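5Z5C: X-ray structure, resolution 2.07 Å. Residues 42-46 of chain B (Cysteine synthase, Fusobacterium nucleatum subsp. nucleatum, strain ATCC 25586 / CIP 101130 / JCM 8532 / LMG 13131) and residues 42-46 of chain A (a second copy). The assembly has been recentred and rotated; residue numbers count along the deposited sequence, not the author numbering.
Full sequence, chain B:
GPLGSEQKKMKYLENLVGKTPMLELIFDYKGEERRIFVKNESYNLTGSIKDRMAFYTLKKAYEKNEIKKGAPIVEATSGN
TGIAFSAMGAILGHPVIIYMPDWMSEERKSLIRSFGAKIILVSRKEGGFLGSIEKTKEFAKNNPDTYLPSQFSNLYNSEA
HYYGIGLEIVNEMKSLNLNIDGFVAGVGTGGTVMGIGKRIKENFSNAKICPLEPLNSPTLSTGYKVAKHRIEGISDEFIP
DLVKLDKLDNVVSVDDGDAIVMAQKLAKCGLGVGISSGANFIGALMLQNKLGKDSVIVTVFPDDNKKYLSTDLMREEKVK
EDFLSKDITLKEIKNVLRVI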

# COMPACT_ATOMS: atom_id res chain seq x y z
N SER B 42 -4.16 -3.98 -3.19
CA SER B 42 -3.13 -3.13 -2.58
C SER B 42 -3.60 -2.45 -1.24
O SER B 42 -2.77 -2.14 -0.37
CB SER B 42 -2.60 -2.07 -3.56
OG SER B 42 -3.52 -1.00 -3.63
N TYR B 43 -4.90 -2.28 -1.07
CA TYR B 43 -5.48 -1.61 0.10
C TYR B 43 -5.58 -2.59 1.33
O TYR B 43 -6.67 -2.89 1.84
CB TYR B 43 -6.90 -1.15 -0.21
CG TYR B 43 -7.01 0.03 -1.19
CD1 TYR B 43 -6.81 -0.15 -2.56
CD2 TYR B 43 -7.36 1.30 -0.75
CE1 TYR B 43 -6.92 0.91 -3.44
CE2 TYR B 43 -7.48 2.36 -1.63
CZ TYR B 43 -7.26 2.16 -2.98
OH TYR B 43 -7.39 3.22 -3.87
N ASN B 44 -4.44 -3.07 1.79
CA ASN B 44 -4.30 -4.12 2.77
C ASN B 44 -3.08 -3.81 3.57
O ASN B 44 -2.24 -3.04 3.13
CB ASN B 44 -4.15 -5.48 2.08
CG ASN B 44 -5.49 -6.16 1.85
OD1 ASN B 44 -6.19 -6.45 2.83
ND2 ASN B 44 -5.84 -6.43 0.58
N LEU B 45 -2.93 -4.45 4.73
CA LEU B 45 -1.81 -4.18 5.66
C LEU B 45 -0.45 -4.05 5.03
O LEU B 45 0.23 -3.13 5.31
CB LEU B 45 -1.73 -5.28 6.76
CG LEU B 45 -0.67 -5.10 7.83
CD1 LEU B 45 -0.93 -3.85 8.66
CD2 LEU B 45 -0.63 -6.33 8.72
N THR B 46 -0.01 -5.04 4.24
CA THR B 46 1.33 -5.03 3.65
C THR B 46 1.24 -4.84 2.13
O THR B 46 2.20 -5.07 1.42
CB THR B 46 2.13 -6.31 3.96
OG1 THR B 46 1.53 -7.48 3.36
CG2 THR B 46 2.33 -6.51 5.50
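Chain A, residues 42-46: SYNLT

Two tyrosines reach across this interface, each laying its ring along the other chain's backbone, yet no direct hydrogen bond joins the two stretches. The hydroxyl OH of Tyr43(B) comes within 3.0 Å of CA of Leu45(A), and the equivalent contact, from OH of Tyr43(A) to CA of Leu45(B), measures 3.1 Å. Each hydroxyl also lies near the partner's amide, with OH of Tyr43(B) 3.1 Å from N of Leu45(A) and OH of Tyr43(A) 3.2 Å from N of Leu45(B), but the angles are too poor for hydrogen bonding. Both hydroxyls are instead satisfied elsewhere in the structure.

The two copies bring the same five-residue stretch to the interface, and residues 43 to 45 make the direct contacts. Neither stretch is regular helix or strand; chain A follows a loop conformation almost identical to that of chain B. Tyr43(A) has phi/psi of -87/65° and Asn44(A) -152/156°, against -81/62° for Tyr43(B) and -147/164° for Asn44(B). This turn brings N of Asn44(A) 2.9 Å from O of Ser42(A), a weak hydrogen bond, and the same weak bond joins N of Asn44(B) to O of Ser42(B), also at 2.9 Å.

Measured from CA of residue 43 to CA of residue 45, the chains run roughly antiparallel, 151° apart. The register centres on Tyr43, where CA of Tyr43(A) and CA of Tyr43(B) are 4.8 Å apart. From this close approach, each tyrosine sends its CA-to-CB bond sideways, while chi1 in the m well, -74° in chain A and -71° in chain B, accompanies a ring whose far end comes nearer the partner. A long, flat side chain suits this place because it can span residues 43 to 45 of the other stretch. CE2 of Tyr43(B) packs 3.7 Å from C of Asn44(A), and CE2 of Tyr43(A) lies 3.7 Å from C of Asn44(B). The carbonyl oxygen of each Asn44 sits over one face of the opposing ring.

Asn44 therefore meets the tyrosine with its main chain, while its CA-to-CB bond points away. Its side-chain amide is hydrogen-bonded to other partners: OD1 elsewhere in the structure, ND2 to a residue just before or after one of the stretches. Leu45 also points away overall, but its CB lies 3.5 Å and its CD1 3.6 Å from OH of the other chain's Tyr43, in both directions, so the base and one branch of the aliphatic side chain pack against the hydroxyl. Thr46 points away too and takes no part in the contact.

Water supplies the polar links that the protein atoms lack. Water 1 donates to O of Ser42(A) at 3.2 Å and O of Ser42(B) at 3.1 Å, although acceptors in reach outnumber its protons. Water 2 donates to OG of Ser42(A) at 2.9 Å and O of Asn44(B) at 2.7 Å. Water 3 donates to O of Asn44(A) at 2.7 Å and is hydrogen-bonded to OG of Ser42(B) at 2.8 Å. Serine suits this place because its short side chain puts a hydroxyl within reach of a bridging water.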

# COMPACT_ATOMS: atom_id res chain seq x y z
N SER A 42 -1.26 4.37 4.48
CA SER A 42 -0.88 3.53 3.37
C SER A 42 -2.10 2.94 2.59
O SER A 42 -1.95 2.51 1.45
CB SER A 42 0.03 2.39 3.86
OG SER A 42 -0.77 1.45 4.56
N TYR A 43 -3.29 2.92 3.23
CA TYR A 43 -4.45 2.25 2.69
C TYR A 43 -5.19 3.23 1.75
O TYR A 43 -6.30 3.65 2.01
CB TYR A 43 -5.44 1.89 3.78
CG TYR A 43 -5.01 0.69 4.68
CD1 TYR A 43 -3.95 0.80 5.57
CD2 TYR A 43 -5.71 -0.51 4.64
CE1 TYR A 43 -3.57 -0.28 6.41
CE2 TYR A 43 -5.34 -1.59 5.46
CZ TYR A 43 -4.28 -1.46 6.34
OH TYR A 43 -3.94 -2.53 7.14
N ASN A 44 -4.52 3.61 0.66
CA ASN A 44 -4.96 4.71 -0.20
C ASN A 44 -4.43 4.37 -1.58
O ASN A 44 -3.44 3.62 -1.68
CB ASN A 44 -4.31 6.02 0.23
CG ASN A 44 -5.13 6.78 1.24
OD1 ASN A 44 -6.26 7.12 0.94
ND2 ASN A 44 -4.53 7.10 2.45
N LEU A 45 -5.10 4.93 -2.61
CA LEU A 45 -4.79 4.68 -4.03
C LEU A 45 -3.32 4.45 -4.33
O LEU A 45 -3.00 3.48 -4.96
CB LEU A 45 -5.36 5.82 -4.94
CG LEU A 45 -5.25 5.65 -6.47
CD1 LEU A 45 -6.10 4.48 -6.94
CD2 LEU A 45 -5.69 6.90 -7.20
N THR A 46 -2.44 5.39 -3.97
CA THR A 46 -1.04 5.31 -4.25
C THR A 46 -0.19 5.06 -2.98
O THR A 46 1.02 5.13 -3.07
CB THR A 46 -0.49 6.54 -5.04
OG1 THR A 46 -0.45 7.73 -4.24
CG2 THR A 46 -1.32 6.82 -6.31
O HOH W 1 -0.53 0.04 -0.11
O HOH W 2 -0.92 -0.74 2.67
O HOH W 3 -2.59 1.02 -1.95